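Local coordinates for DUF574 domain-containing protein (Thermobifida fusca, PDB 2QE6) that binds S-adenosylmethionine and is probably a methyltransferase, though its methyl acceptor is not known, at residues A76-F81 with P158-L163; L84-P89 with V107-I112. The protein carries 1 engineered substitution. All coordinates share one frame; numbering follows the deposited sequence.

Contact 1: A76-F81 with P158-L163; sequences AGISQF and PAAIML
The methyl CB of Ala160 approaches the Phe81 ring obliquely, 3.6 Å from Phe81 CD2. Ile78 fills the neighbouring hollow with both its branches. CG2, anti to its own backbone N, lies over one face of the Phe81 ring, off towards the rim, and also reaches the Ala160 backbone. CD1, at the end of the other branch, meets Pro158 CB at 3.6 Å. Farther along the strand, the selenium of Met162 comes within 4.3 Å of Phe81 CD2. Leu72 of helix 54-75 packs on both Phe81 and Ala160.

The backbones pair as parallel strands, Phe81 beside Ala160. This joins strands 80-84 and 160-163, neighbours in the middle of the Rossmann-like sheet. Ala160 N donates to Gln80 O at 2.9 Å. The Gln80 chain, extended beyond CG, reaches across to Pro158, with CB against the Ala159 methyl. Its NE2 donates to Pro158 O at 3.0 Å, from above the carbonyl plane. A water also links Ser79 N to this oxygen. Gln80 OE1 is taken by Asp154 N. The chemistry thus divides: Phe81, Ala160 and Met162 pack against helix 54-75, while the Gln80 amide serves the Pro158 carbonyl where strand pairing begins.

Contact 2: L84-P89 with V107-I112; sequences LGSGLP and VVYVDI. With SAM (S-adenosylmethionine), chain F.
Ser86 lays its CB against the Tyr109 ring, 3.5 Å from CD1, and also touches Tyr109 CB. Its hydroxyl, turned between backbone N and carbonyl carbon (chi1 60°), comes near Asp111 CB. Val107 CG1 lies over the centre of one face of the Tyr109 ring. The phenol OH is hydrogen-bonded to His95.

Leu84 and Val110 stand side by side and point the same way, with Leu84 CD2 at 4.1 Å from Val110 CB. They are paired in parallel strands. Beyond them Val110 O receives two backbone N-H groups. The bond from Ser86 N is 3.0 Å long; that from Gly85 N is weak, with an angle of 127°.

This turn, with glycines at 85 and 87, is the glycine-rich loop after the first strand of a Rossmann-like methyltransferase. Both glycines have positive phi. With no side chain at either, the cofactor lies close, Gly87 CA to its O3' 3.3 Å. Gly85 O accepts a hydrogen bond from the amino N of S-adenosylmethionine at 2.7 Å.

Asp111 is the acidic residue at the end of the second strand. Its OD1 accepts from the ribose O2' at 2.8 Å and also from Asp113 N. OD2 accepts from O3' at 2.5 Å and from Gly87 N at 2.8 Å. Gly87 N meets OD2 on its anti side, 32° out of the carboxylate plane.

In the fold
Both contacts are buried and share the parallel part of one mixed sheet. Strand 80-84 lies between strands 106-111 and 160-163. Contact 1 joins it to 160-163 at the start of the strands. Contact 2 joins its far end and the following loop to 106-111, nearer the centre of the chain. Only contact 1 has an exposed touching residue, Pro158. Contact 1 is mostly apolar, with its polar bonds at the start of the strand pairing. Contact 2 is mostly polar: loop N-H groups bond the strand and Asp111, while Gly85 O and the Asp111 carboxylate bind the cofactor. The two touch directly: Phe81 O and Val108 N, like Met162 O and Leu84 N, are probably hydrogen-bonded at 3.0 Å.

Contact 1: A76-F81 with P158-L163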
ATOM      1  N   ALA A  76      16.481  -3.815   8.806  1.00 33.67           N
ATOM      2  CA  ALA A  76      16.178  -5.224   8.518  1.00 33.35           C
ATOM      3  C   ALA A  76      17.030  -5.820   7.382  1.00 35.70           C
ATOM      4  O   ALA A  76      17.050  -7.037   7.180  1.00 38.12           O
ATOM      5  CB  ALA A  76      14.681  -5.401   8.224  1.00 32.66           C
ATOM      6  N   GLY A  77      17.743  -4.974   6.638  1.00 37.05           N
ATOM      7  CA  GLY A  77      18.660  -5.444   5.609  1.00 36.47           C
ATOM      8  C   GLY A  77      18.042  -6.067   4.362  1.00 37.50           C
ATOM      9  O   GLY A  77      18.712  -6.853   3.687  1.00 37.21           O
ATOM     10  N   ILE A  78      16.796  -5.703   4.030  1.00 36.17           N
ATOM     11  CA  ILE A  78      16.068  -6.329   2.899  1.00 35.59           C
ATOM     12  C   ILE A  78      16.423  -5.604   1.595  1.00 34.90           C
ATOM     13  O   ILE A  78      16.411  -4.383   1.558  1.00 31.91           O
ATOM     14  CB  ILE A  78      14.563  -6.285   3.100  1.00 36.39           C
ATOM     15  CG1 ILE A  78      14.118  -7.113   4.331  1.00 32.83           C
ATOM     16  CG2 ILE A  78      13.817  -6.704   1.811  1.00 37.82           C
ATOM     17  CD1 ILE A  78      14.329  -8.613   4.279  1.00 29.30           C
ATOM     18  N   SER A  79      16.738  -6.361   0.541  1.00 31.22           N
ATOM     19  CA  SER A  79      17.128  -5.787  -0.743  1.00 32.74           C
ATOM     20  C   SER A  79      16.129  -6.038  -1.863  1.00 31.25           C
ATOM     21  O   SER A  79      16.384  -5.623  -2.960  1.00 30.19           O
ATOM     22  CB  SER A  79      18.525  -6.289  -1.160  1.00 28.02           C
ATOM     23  OG  SER A  79      19.445  -5.909  -0.183  1.00 40.88           O
ATOM     24  N   GLN A  80      14.965  -6.634  -1.552  1.00 32.64           N
ATOM     25  CA  GLN A  80      14.001  -7.096  -2.550  1.00 33.73           C
ATOM     26  C   GLN A  80      12.625  -6.752  -2.047  1.00 30.93           C
ATOM     27  O   GLN A  80      12.274  -7.212  -0.977  1.00 32.54           O
ATOM     28  CB  GLN A  80      14.015  -8.634  -2.703  1.00 36.53           C
ATOM     29  CG  GLN A  80      15.379  -9.267  -2.835  1.00 33.46           C
ATOM     30  CD  GLN A  80      15.345 -10.719  -3.278  1.00 36.28           C
ATOM     31  OE1 GLN A  80      15.673 -11.033  -4.425  1.00 35.18           O
ATOM     32  NE2 GLN A  80      15.000 -11.618  -2.368  1.00 26.81           N
ATOM     33  N   PHE A  81      11.876  -5.935  -2.791  1.00 31.54           N
ATOM     34  CA  PHE A  81      10.512  -5.526  -2.386  1.00 35.56           C
ATOM     35  C   PHE A  81       9.535  -5.805  -3.520  1.00 34.01           C
ATOM     36  O   PHE A  81       9.840  -5.563  -4.705  1.00 35.52           O
ATOM     37  CB  PHE A  81      10.443  -4.022  -2.027  1.00 35.49           C
ATOM     38  CG  PHE A  81      11.360  -3.613  -0.919  1.00 33.41           C
ATOM     39  CD1 PHE A  81      12.718  -3.520  -1.117  1.00 31.79           C
ATOM     40  CD2 PHE A  81      10.875  -3.387   0.341  1.00 34.68           C
ATOM     41  CE1 PHE A  81      13.568  -3.163  -0.081  1.00 36.37           C
ATOM     42  CE2 PHE A  81      11.737  -3.041   1.390  1.00 31.73           C
ATOM     43  CZ  PHE A  81      13.068  -2.917   1.170  1.00 33.59           C
ATOM     44  N   PRO A 158      15.614 -13.534   1.645  1.00 36.89           N
ATOM     45  CA  PRO A 158      14.646 -12.592   2.244  1.00 35.74           C
ATOM     46  C   PRO A 158      14.110 -11.510   1.298  1.00 32.78           C
ATOM     47  O   PRO A 158      14.860 -10.943   0.511  1.00 31.76           O
ATOM     48  CB  PRO A 158      15.439 -11.966   3.388  1.00 36.73           C
ATOM     49  CG  PRO A 158      16.364 -13.084   3.827  1.00 35.58           C
ATOM     50  CD  PRO A 158      16.755 -13.784   2.548  1.00 37.08           C
ATOM     51  N   ALA A 159      12.794 -11.276   1.351  1.00 32.30           N
ATOM     52  CA  ALA A 159      12.170 -10.168   0.650  1.00 31.54           C
ATOM     53  C   ALA A 159      11.117  -9.536   1.535  1.00 35.36           C
ATOM     54  O   ALA A 159      10.760 -10.097   2.557  1.00 36.91           O
ATOM     55  CB  ALA A 159      11.542 -10.655  -0.646  1.00 32.27           C
ATOM     56  N   ALA A 160      10.601  -8.386   1.103  1.00 34.98           N
ATOM     57  CA  ALA A 160       9.461  -7.735   1.734  1.00 34.61           C
ATOM     58  C   ALA A 160       8.315  -7.686   0.728  1.00 34.74           C
ATOM     59  O   ALA A 160       8.479  -7.164  -0.368  1.00 36.89           O
ATOM     60  CB  ALA A 160       9.822  -6.334   2.171  1.00 33.72           C
ATOM     61  N   ILE A 161       7.148  -8.215   1.098  1.00 37.77           N
ATOM     62  CA  ILE A 161       5.922  -7.981   0.316  1.00 36.08           C
ATOM     63  C   ILE A 161       5.040  -6.948   1.029  1.00 37.83           C
ATOM     64  O   ILE A 161       4.881  -6.989   2.249  1.00 34.66           O
ATOM     65  CB  ILE A 161       5.126  -9.281   0.100  1.00 35.32           C
ATOM     66  CG1 ILE A 161       5.925 -10.265  -0.766  1.00 39.52           C
ATOM     67  CG2 ILE A 161       3.795  -8.973  -0.551  1.00 40.52           C
ATOM     68  CD1 ILE A 161       5.246 -11.621  -0.987  1.00 33.65           C
HETATM   69  N   MSE A 162       4.528  -5.985   0.276  1.00 36.44           N
HETATM   70  CA  MSE A 162       3.807  -4.844   0.848  1.00 34.76           C
HETATM   71  C   MSE A 162       2.403  -4.847   0.313  1.00 35.78           C
HETATM   72  O   MSE A 162       2.192  -5.040  -0.876  1.00 33.96           O
HETATM   73  CB  MSE A 162       4.483  -3.541   0.448  1.00 35.75           C
HETATM   74  CG  MSE A 162       5.895  -3.402   0.949  1.00 34.17           C
HETATM   75 SE   MSE A 162       6.854  -1.952   0.092  0.75 37.91          SE
HETATM   76  CE  MSE A 162       5.737  -0.377   0.410  1.00 30.99           C
ATOM     77  N   LEU A 163       1.430  -4.752   1.216  1.00 36.60           N
ATOM     78  CA  LEU A 163       0.060  -4.467   0.864  1.00 35.41           C
ATOM     79  C   LEU A 163      -0.350  -3.195   1.628  1.00 37.93           C
ATOM     80  O   LEU A 163      -1.338  -3.163   2.363  1.00 38.80           O
ATOM     81  CB  LEU A 163      -0.853  -5.651   1.199  1.00 37.06           C
ATOM     82  CG  LEU A 163      -0.681  -6.869   0.270  1.00 40.93           C
ATOM     83  CD1 LEU A 163      -0.005  -7.968   0.955  1.00 40.62           C
ATOM     84  CD2 LEU A 163      -2.035  -7.332  -0.246  1.00 50.70           C
TER
HETATM   85  O   HOH W   1      16.667  -9.226   0.927  1.00 26.32           O

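Contact 2: L84-P89 with V107-I112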
ATOM      1  N   LEU A  84       2.630  -4.287  -3.773  1.00 34.81           N
ATOM      2  CA  LEU A  84       1.354  -4.662  -4.352  1.00 35.44           C
ATOM      3  C   LEU A  84       0.294  -3.576  -4.140  1.00 37.32           C
ATOM      4  O   LEU A  84      -0.007  -3.205  -2.995  1.00 38.65           O
ATOM      5  CB  LEU A  84       0.859  -5.937  -3.690  1.00 33.43           C
ATOM      6  CG  LEU A  84       1.795  -7.151  -3.867  1.00 31.96           C
ATOM      7  CD1 LEU A  84       1.302  -8.291  -2.972  1.00 38.28           C
ATOM      8  CD2 LEU A  84       1.923  -7.600  -5.332  1.00 35.82           C
ATOM      9  N   GLY A  85      -0.311  -3.123  -5.233  1.00 36.18           N
ATOM     10  CA  GLY A  85      -1.236  -2.007  -5.171  1.00 36.70           C
ATOM     11  C   GLY A  85      -0.418  -0.760  -4.927  1.00 34.40           C
ATOM     12  O   GLY A  85      -0.696  -0.016  -4.012  1.00 38.11           O
ATOM     13  N   SER A  86       0.601  -0.537  -5.744  1.00 39.27           N
ATOM     14  CA  SER A  86       1.586   0.511  -5.472  1.00 39.55           C
ATOM     15  C   SER A  86       1.030   1.932  -5.459  1.00 40.80           C
ATOM     16  O   SER A  86       1.607   2.835  -4.819  1.00 36.51           O
ATOM     17  CB  SER A  86       2.675   0.484  -6.563  1.00 40.90           C
ATOM     18  OG  SER A  86       2.109   0.716  -7.841  1.00 43.79           O
ATOM     19  N   GLY A  87      -0.023   2.152  -6.261  1.00 36.49           N
ATOM     20  CA  GLY A  87      -0.542   3.484  -6.536  1.00 35.83           C
ATOM     21  C   GLY A  87       0.291   4.319  -7.486  1.00 36.44           C
ATOM     22  O   GLY A  87       1.337   3.879  -7.983  1.00 35.62           O
ATOM     23  N   LEU A  88      -0.189   5.539  -7.745  1.00 34.69           N
ATOM     24  CA  LEU A  88       0.503   6.483  -8.653  1.00 36.76           C
ATOM     25  C   LEU A  88       1.635   7.207  -7.900  1.00 35.12           C
ATOM     26  O   LEU A  88       1.663   7.227  -6.682  1.00 36.07           O
ATOM     27  CB  LEU A  88      -0.547   7.457  -9.187  1.00 38.32           C
ATOM     28  CG  LEU A  88      -1.579   6.811 -10.129  1.00 33.77           C
ATOM     29  CD1 LEU A  88      -2.802   7.680 -10.216  1.00 34.52           C
ATOM     30  CD2 LEU A  88      -0.928   6.706 -11.547  1.00 30.98           C
ATOM     31  N   PRO A  89       2.579   7.800  -8.611  1.00 33.87           N
ATOM     32  CA  PRO A  89       3.759   8.241  -7.892  1.00 36.68           C
ATOM     33  C   PRO A  89       3.550   9.487  -7.005  1.00 40.81           C
ATOM     34  O   PRO A  89       2.660  10.320  -7.276  1.00 38.29           O
ATOM     35  CB  PRO A  89       4.743   8.559  -9.011  1.00 34.25           C
ATOM     36  CG  PRO A  89       3.890   8.890 -10.200  1.00 37.69           C
ATOM     37  CD  PRO A  89       2.673   8.036 -10.063  1.00 38.01           C
ATOM     38  N   VAL A 107      12.988  -3.121  -6.408  1.00 34.29           N
ATOM     39  CA  VAL A 107      11.555  -2.965  -6.129  1.00 33.42           C
ATOM     40  C   VAL A 107      10.772  -3.246  -7.401  1.00 32.56           C
ATOM     41  O   VAL A 107      11.133  -2.760  -8.499  1.00 33.92           O
ATOM     42  CB  VAL A 107      11.194  -1.527  -5.591  1.00 33.15           C
ATOM     43  CG1 VAL A 107       9.710  -1.418  -5.287  1.00 36.99           C
ATOM     44  CG2 VAL A 107      12.004  -1.210  -4.314  1.00 33.97           C
ATOM     45  N   VAL A 108       9.722  -4.047  -7.254  1.00 35.92           N
ATOM     46  CA  VAL A 108       8.804  -4.351  -8.328  1.00 35.80           C
ATOM     47  C   VAL A 108       7.443  -3.847  -7.881  1.00 38.51           C
ATOM     48  O   VAL A 108       6.930  -4.293  -6.872  1.00 35.75           O
ATOM     49  CB  VAL A 108       8.745  -5.863  -8.625  1.00 36.96           C
ATOM     50  CG1 VAL A 108       7.614  -6.165  -9.653  1.00 38.93           C
ATOM     51  CG2 VAL A 108      10.137  -6.385  -9.104  1.00 29.68           C
ATOM     52  N   TYR A 109       6.898  -2.880  -8.623  1.00 38.31           N
ATOM     53  CA  TYR A 109       5.598  -2.329  -8.317  1.00 35.86           C
ATOM     54  C   TYR A 109       4.504  -3.001  -9.150  1.00 34.29           C
ATOM     55  O   TYR A 109       4.692  -3.285 -10.317  1.00 34.58           O
ATOM     56  CB  TYR A 109       5.544  -0.839  -8.627  1.00 34.50           C
ATOM     57  CG  TYR A 109       6.461   0.110  -7.879  1.00 37.14           C
ATOM     58  CD1 TYR A 109       6.173   0.555  -6.599  1.00 27.75           C
ATOM     59  CD2 TYR A 109       7.573   0.648  -8.504  1.00 26.91           C
ATOM     60  CE1 TYR A 109       7.004   1.515  -5.932  1.00 37.08           C
ATOM     61  CE2 TYR A 109       8.382   1.591  -7.867  1.00 41.60           C
ATOM     62  CZ  TYR A 109       8.093   2.023  -6.581  1.00 30.47           C
ATOM     63  OH  TYR A 109       8.947   2.981  -6.018  1.00 35.66           O
ATOM     64  N   VAL A 110       3.335  -3.198  -8.556  1.00 35.86           N
ATOM     65  CA  VAL A 110       2.209  -3.829  -9.242  1.00 36.51           C
ATOM     66  C   VAL A 110       0.966  -3.006  -8.932  1.00 35.44           C
ATOM     67  O   VAL A 110       0.728  -2.678  -7.771  1.00 35.22           O
ATOM     68  CB  VAL A 110       2.003  -5.286  -8.745  1.00 36.42           C
ATOM     69  CG1 VAL A 110       0.836  -5.972  -9.476  1.00 37.91           C
ATOM     70  CG2 VAL A 110       3.331  -6.070  -8.923  1.00 34.84           C
ATOM     71  N   ASP A 111       0.223  -2.626  -9.970  1.00 34.62           N
ATOM     72  CA  ASP A 111      -1.043  -1.952  -9.791  1.00 37.97           C
ATOM     73  C   ASP A 111      -2.001  -2.340 -10.899  1.00 37.12           C
ATOM     74  O   ASP A 111      -1.599  -2.669 -11.972  1.00 35.88           O
ATOM     75  CB  ASP A 111      -0.894  -0.425  -9.696  1.00 38.37           C
ATOM     76  CG  ASP A 111      -2.043   0.230  -8.895  1.00 38.16           C
ATOM     77  OD1 ASP A 111      -3.144   0.414  -9.433  1.00 43.08           O
ATOM     78  OD2 ASP A 111      -1.846   0.586  -7.724  1.00 40.28           O
ATOM     79  N   ILE A 112      -3.280  -2.309 -10.585  1.00 38.77           N
ATOM     80  CA  ILE A 112      -4.334  -2.646 -11.544  0.50 38.09           C
ATOM     81  C   ILE A 112      -4.673  -1.466 -12.482  1.00 38.47           C
ATOM     82  O   ILE A 112      -5.108  -1.663 -13.600  1.00 39.31           O
ATOM     83  CB  ILE A 112      -5.610  -3.150 -10.796  0.50 36.54           C
ATOM     84  CG1 ILE A 112      -6.660  -3.691 -11.777  0.50 38.40           C
ATOM     85  CG2 ILE A 112      -6.193  -2.045  -9.891  0.50 33.60           C
ATOM     86  CD1 ILE A 112      -6.169  -4.820 -12.638  0.50 30.40           C
TER
HETATM   87  N   SAM F 400       0.021   1.391  -1.770  1.00 28.40           N
HETATM   88  CA  SAM F 400      -0.149   2.883  -1.974  1.00 30.21           C
HETATM   89  C   SAM F 400      -0.092   3.580  -0.633  1.00 31.01           C
HETATM   90  O   SAM F 400       0.280   4.746  -0.557  1.00 31.59           O
HETATM   91  OXT SAM F 400      -0.450   2.987   0.393  1.00 28.67           O
HETATM   92  CB  SAM F 400      -1.460   3.333  -2.647  1.00 27.39           C
HETATM   93  CG  SAM F 400      -2.753   3.042  -1.869  1.00 28.67           C
HETATM   94  SD  SAM F 400      -4.309   3.388  -2.755  1.00 14.44           S
HETATM   95  CE  SAM F 400      -3.538   3.988  -4.278  1.00 42.41           C
HETATM   96  C5' SAM F 400      -4.617   1.688  -3.275  1.00 31.89           C
HETATM   97  C4' SAM F 400      -3.968   1.116  -4.542  1.00 30.30           C
HETATM   98  O4' SAM F 400      -4.192  -0.296  -4.593  1.00 27.71           O
HETATM   99  C3' SAM F 400      -4.548   1.674  -5.852  1.00 32.41           C
HETATM  100  O3' SAM F 400      -3.524   2.152  -6.706  1.00 30.91           O
HETATM  101  C2' SAM F 400      -5.332   0.540  -6.493  1.00 33.81           C
HETATM  102  O2' SAM F 400      -5.456   0.623  -7.918  1.00 31.21           O
HETATM  103  C1' SAM F 400      -4.556  -0.648  -5.937  1.00 29.72           C
HETATM  104  N9  SAM F 400      -5.391  -1.851  -5.946  1.00 29.41           N
HETATM  105  C8  SAM F 400      -6.576  -2.107  -5.258  1.00 33.38           C
HETATM  106  N7  SAM F 400      -6.989  -3.364  -5.568  1.00 31.49           N
HETATM  107  C5  SAM F 400      -6.069  -3.905  -6.429  1.00 32.06           C
HETATM  108  C6  SAM F 400      -5.990  -5.167  -7.036  1.00 23.54           C
HETATM  109  N6  SAM F 400      -6.976  -6.081  -6.816  1.00 27.93           N
HETATM  110  N1  SAM F 400      -4.906  -5.412  -7.861  1.00 31.12           N
HETATM  111  C2  SAM F 400      -3.903  -4.449  -8.092  1.00 26.56           C
HETATM  112  N3  SAM F 400      -3.988  -3.194  -7.495  1.00 27.77           N
HETATM  113  C4  SAM F 400      -5.059  -2.955  -6.670  1.00 34.31           C